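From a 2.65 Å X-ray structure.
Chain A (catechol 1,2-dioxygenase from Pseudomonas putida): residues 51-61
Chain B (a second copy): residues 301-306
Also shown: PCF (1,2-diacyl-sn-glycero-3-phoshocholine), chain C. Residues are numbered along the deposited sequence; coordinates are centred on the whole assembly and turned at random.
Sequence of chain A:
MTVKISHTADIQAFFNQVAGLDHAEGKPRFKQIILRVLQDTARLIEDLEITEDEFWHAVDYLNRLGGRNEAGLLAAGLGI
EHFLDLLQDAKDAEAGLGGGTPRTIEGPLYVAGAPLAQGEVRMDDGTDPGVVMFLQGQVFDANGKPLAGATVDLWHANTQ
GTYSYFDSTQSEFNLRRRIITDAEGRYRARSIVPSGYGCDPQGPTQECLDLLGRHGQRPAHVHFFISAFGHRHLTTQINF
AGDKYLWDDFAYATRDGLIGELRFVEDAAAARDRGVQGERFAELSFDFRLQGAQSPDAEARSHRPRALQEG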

# COMPACT_ATOMS: atom_id res chain seq x y z
N THR A 51 1.26 8.34 -16.78
CA THR A 51 1.72 9.70 -16.59
C THR A 51 2.32 9.86 -15.18
O THR A 51 2.15 8.97 -14.34
N GLU A 52 3.02 10.96 -14.90
CA GLU A 52 3.53 11.17 -13.55
C GLU A 52 2.36 11.33 -12.59
O GLU A 52 2.42 10.81 -11.47
N ASP A 53 1.31 12.05 -13.02
CA ASP A 53 0.13 12.25 -12.18
C ASP A 53 -0.54 10.94 -11.83
O ASP A 53 -1.01 10.76 -10.72
N GLU A 54 -0.58 10.01 -12.78
CA GLU A 54 -1.22 8.75 -12.49
C GLU A 54 -0.37 8.01 -11.46
O GLU A 54 -0.86 7.49 -10.47
N PHE A 55 0.93 8.00 -11.71
CA PHE A 55 1.86 7.32 -10.83
C PHE A 55 1.78 7.81 -9.41
O PHE A 55 1.76 6.99 -8.48
N TRP A 56 1.75 9.14 -9.23
CA TRP A 56 1.70 9.70 -7.87
C TRP A 56 0.32 9.66 -7.18
O TRP A 56 0.25 9.72 -5.95
N HIS A 57 -0.76 9.54 -7.94
CA HIS A 57 -2.08 9.39 -7.30
C HIS A 57 -2.14 7.92 -6.80
O HIS A 57 -2.78 7.62 -5.79
N ALA A 58 -1.45 7.01 -7.51
CA ALA A 58 -1.42 5.61 -7.12
C ALA A 58 -0.63 5.49 -5.80
O ALA A 58 -1.07 4.82 -4.85
N VAL A 59 0.55 6.11 -5.75
CA VAL A 59 1.34 6.08 -4.54
C VAL A 59 0.50 6.65 -3.37
O VAL A 59 0.49 6.09 -2.26
N ASP A 60 -0.21 7.75 -3.62
CA ASP A 60 -1.04 8.35 -2.57
C ASP A 60 -2.27 7.50 -2.22
O ASP A 60 -2.64 7.38 -1.05
N TYR A 61 -2.91 6.91 -3.22
CA TYR A 61 -4.05 6.03 -2.97
C TYR A 61 -3.54 4.94 -2.03
O TYR A 61 -4.21 4.55 -1.07
N ARG B 301 4.03 22.11 -11.99
CA ARG B 301 4.13 21.08 -10.97
C ARG B 301 3.25 19.88 -11.36
O ARG B 301 2.22 20.02 -12.03
N SER B 302 3.66 18.70 -10.94
CA SER B 302 2.86 17.52 -11.21
C SER B 302 1.63 17.74 -10.35
O SER B 302 1.59 18.66 -9.52
N HIS B 303 0.60 16.92 -10.54
CA HIS B 303 -0.57 17.03 -9.69
C HIS B 303 -0.28 16.17 -8.47
O HIS B 303 -1.18 15.86 -7.70
N ARG B 304 0.97 15.75 -8.33
CA ARG B 304 1.31 14.95 -7.18
C ARG B 304 0.72 15.64 -5.93
O ARG B 304 0.82 16.86 -5.78
N PRO B 305 0.01 14.89 -5.08
CA PRO B 305 -0.61 15.39 -3.85
C PRO B 305 0.49 15.83 -2.85
O PRO B 305 1.52 15.18 -2.72
N ARG B 306 0.28 16.95 -2.16
CA ARG B 306 1.30 17.41 -1.24
C ARG B 306 0.73 18.06 -0.01
O ARG B 306 -0.35 18.63 -0.03

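The most distinctive feature of this contact is a cation-pi stack between the two copies: the guanidinium of Arg B304 lies flat on the indole of Trp A56, with centres 3.6 Å apart and planes only 7° from parallel. Arg B304 CZ sits over the six-membered ring, 3.4 Å from Trp A56 CZ3, while its CD packs over the five-membered ring, so that one extended side chain covers both halves of the indole. The rotamers explain this reach. Arg B304 leaves its backbone sideways to the helix, but chi1, chi2 and chi3 are all t, and the straight chain carries its charged end along the tryptophan. Trp A56 points toward chain B with chi1 m and chi2 107°, offering one ring face to the arginine. The guanidinium is also anchored through NH2 by a hydrogen bond elsewhere in the structure.

One turn earlier on the helix, Asp A53 provides the polar link. Its CA-to-CB bond runs sideways, yet with chi1 m its carboxylate comes close to the partner backbone, and OD1 accepts a hydrogen bond from His B303 N at 2.6 Å, with a nearly straight N-H...O angle of 162°. This is the only hydrogen bond between the two stretches, and it joins a side chain to a main-chain amide. The other carboxylate oxygen, Asp A53 OD2, approaches His B303 CD2 at 3.0 Å; the imidazole of His B303, chi1 m, meets it obliquely. Ser B302, chi1 p, points toward the helix, its CB 3.9 Å from Asp A53 OD1 and 4.0 Å from Glu A52 OE1. Glu A52, also chi1 m, points toward chain B, and little of its surface is covered there.

Pro B305 continues the contact along the helix. Its CD lies 3.9 Å from Trp A56 O and 4.4 Å from Trp A56 CB, its ring packs over one face of the His A57 imidazole, and its CB is 4.0 Å from Asp A60 OD2. Asp A60 points toward the proline with chi1 t, and its other oxygen, OD1, is hydrogen-bonded elsewhere in the structure. His A57, chi1 m, starts sideways, but its ring comes nearer, with Pro B305 CG over one face and His B303 O meeting it obliquely.

Arg B306 CB points away from the helix and its side chain makes no contact with chain A. It instead braces its own segment, with NH1 donating to Ser B302 O at 3.2 Å. At the start of the helix, Thr A51 OG1 caps the helix by accepting from Glu A54 N at 2.8 Å, while Thr A51 N donates in return to Glu A54 OE1 at 3.1 Å.

The phospholipid PCF also packs against this helix: its O32 comes within 3.2 Å of Glu A54 CA and 3.8 Å of Asp A53 O, and its acyl carbons C37 and C26 pack against Ala A58 CB at 3.5 Å and Tyr A61 CD2 at 3.6 Å. Tyr A61, chi1 t, also has PCF C24 over one ring face.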

# COMPACT_ATOMS: atom_id res chain seq x y z
CB THR A 51 0.52 10.69 -16.73
OG1 THR A 51 -0.21 10.76 -15.50
CG2 THR A 51 -0.46 10.18 -17.81
CB GLU A 52 4.35 12.44 -13.42
CG GLU A 52 5.55 12.55 -14.30
CD GLU A 52 6.59 13.43 -13.67
OE1 GLU A 52 6.23 14.55 -13.20
OE2 GLU A 52 7.77 13.00 -13.64
CB ASP A 53 -0.92 13.12 -12.86
CG ASP A 53 -0.41 14.49 -13.22
OD1 ASP A 53 0.21 15.14 -12.36
OD2 ASP A 53 -0.65 14.92 -14.37
CB GLU A 54 -1.42 7.93 -13.79
CG GLU A 54 -2.27 8.67 -14.78
CD GLU A 54 -2.62 7.88 -16.03
OE1 GLU A 54 -1.71 7.49 -16.78
OE2 GLU A 54 -3.83 7.69 -16.26
CB PHE A 55 3.30 7.50 -11.30
CG PHE A 55 4.27 6.79 -10.44
CD1 PHE A 55 4.59 5.48 -10.68
CD2 PHE A 55 4.78 7.41 -9.30
CE1 PHE A 55 5.42 4.79 -9.81
CE2 PHE A 55 5.60 6.72 -8.43
CZ PHE A 55 5.92 5.40 -8.69
CB TRP A 56 2.33 11.10 -7.84
CG TRP A 56 3.84 11.06 -8.14
CD1 TRP A 56 4.46 11.47 -9.29
CD2 TRP A 56 4.89 10.49 -7.32
NE1 TRP A 56 5.81 11.19 -9.23
CE2 TRP A 56 6.10 10.60 -8.03
CE3 TRP A 56 4.91 9.91 -6.04
CZ2 TRP A 56 7.31 10.14 -7.52
CZ3 TRP A 56 6.13 9.45 -5.53
CH2 TRP A 56 7.31 9.58 -6.27
CB HIS A 57 -3.21 9.68 -8.30
CG HIS A 57 -3.51 11.14 -8.46
ND1 HIS A 57 -4.37 11.81 -7.62
CD2 HIS A 57 -2.99 12.07 -9.29
CE1 HIS A 57 -4.37 13.10 -7.92
NE2 HIS A 57 -3.54 13.28 -8.93
CB ALA A 58 -0.76 4.77 -8.20
CB VAL A 59 2.65 6.89 -4.71
CG1 VAL A 59 3.36 7.03 -3.36
CG2 VAL A 59 3.57 6.20 -5.74
CB ASP A 60 -1.43 9.77 -2.96
CG ASP A 60 -2.40 10.39 -1.98
OD1 ASP A 60 -3.62 10.22 -2.14
OD2 ASP A 60 -1.93 11.02 -1.02
CB TYR A 61 -4.49 5.38 -4.27
CG TYR A 61 -5.48 4.27 -4.07
CD1 TYR A 61 -6.83 4.54 -3.80
CD2 TYR A 61 -5.08 2.94 -4.17
CE1 TYR A 61 -7.76 3.50 -3.65
CE2 TYR A 61 -5.99 1.89 -4.01
CZ TYR A 61 -7.32 2.17 -3.76
OH TYR A 61 -8.20 1.13 -3.64
CB ARG B 301 3.60 21.61 -9.63
CG ARG B 301 4.59 21.82 -8.51
CD ARG B 301 3.79 22.07 -7.24
NE ARG B 301 4.05 23.36 -6.63
CZ ARG B 301 3.32 23.86 -5.62
NH1 ARG B 301 2.30 23.16 -5.12
NH2 ARG B 301 3.63 25.05 -5.10
CB SER B 302 3.60 16.28 -10.74
OG SER B 302 3.71 16.29 -9.34
CB HIS B 303 -1.85 16.52 -10.37
CG HIS B 303 -2.13 17.14 -11.71
ND1 HIS B 303 -1.90 18.47 -11.98
CD2 HIS B 303 -2.64 16.60 -12.85
CE1 HIS B 303 -2.26 18.73 -13.23
NE2 HIS B 303 -2.71 17.62 -13.78
CB ARG B 304 2.83 14.84 -7.05
CG ARG B 304 3.29 14.11 -5.81
CD ARG B 304 4.79 13.85 -5.76
NE ARG B 304 5.10 13.09 -4.56
CZ ARG B 304 6.28 12.58 -4.27
NH1 ARG B 304 6.46 11.90 -3.14
NH2 ARG B 304 7.29 12.74 -5.10
CB PRO B 305 -1.39 14.18 -3.36
CG PRO B 305 -1.74 13.46 -4.65
CD PRO B 305 -0.37 13.48 -5.28
CB ARG B 306 2.24 18.38 -1.96
CG ARG B 306 2.98 17.73 -3.13
CD ARG B 306 3.67 18.76 -3.97
NE ARG B 306 4.22 18.23 -5.21
CZ ARG B 306 3.74 18.49 -6.42
NH1 ARG B 306 2.68 19.28 -6.57
NH2 ARG B 306 4.33 17.98 -7.48
N PCF C . -11.26 15.05 -8.42
P PCF C . -9.90 11.36 -11.17
O11 PCF C . -8.89 10.10 -11.14
O12 PCF C . -9.80 12.01 -12.50
O13 PCF C . -9.26 12.33 -10.05
O14 PCF C . -11.24 10.88 -10.75
C11 PCF C . -9.71 13.66 -9.81
C12 PCF C . -10.83 13.69 -8.76
C13 PCF C . -10.15 15.81 -7.80
C14 PCF C . -11.73 15.77 -9.61
C15 PCF C . -12.36 14.98 -7.45
C1 PCF C . -8.40 9.67 -9.85
C2 PCF C . -7.85 8.24 -9.79
C3 PCF C . -6.72 7.96 -10.78
O31 PCF C . -5.91 9.12 -11.06
O32 PCF C . -4.26 9.80 -12.42
C31 PCF C . -4.93 8.87 -11.97
C32 PCF C . -4.82 7.44 -12.50
C33 PCF C . -4.49 6.44 -11.40
C34 PCF C . -4.43 4.99 -11.93
C35 PCF C . -3.53 4.09 -11.10
C36 PCF C . -2.53 3.42 -12.05
C37 PCF C . -1.15 3.38 -11.39
C38 PCF C . -0.18 2.44 -12.08
C39 PCF C . 1.06 2.53 -11.21
C40 PCF C . 1.94 1.29 -11.37
C41 PCF C . 3.03 1.24 -10.30
C42 PCF C . 2.48 1.37 -8.87
C43 PCF C . 3.50 0.81 -7.88
O21 PCF C . -7.47 8.06 -8.41
O22 PCF C . -7.09 6.76 -6.67
C21 PCF C . -7.39 6.82 -7.86
C22 PCF C . -7.66 5.51 -8.61
C23 PCF C . -6.52 4.55 -8.22
C24 PCF C . -6.90 3.07 -8.04
C25 PCF C . -5.76 2.07 -8.35
C26 PCF C . -4.45 2.43 -7.64
C27 PCF C . -3.32 1.43 -7.93
C28 PCF C . -3.06 0.39 -6.85
C29 PCF C . -1.59 -0.03 -6.97
C30 PCF C . -1.32 -1.41 -6.34
C44 PCF C . 3.43 1.45 -6.50
C45 PCF C . 4.45 0.92 -5.70
C46 PCF C . 4.92 1.61 -4.59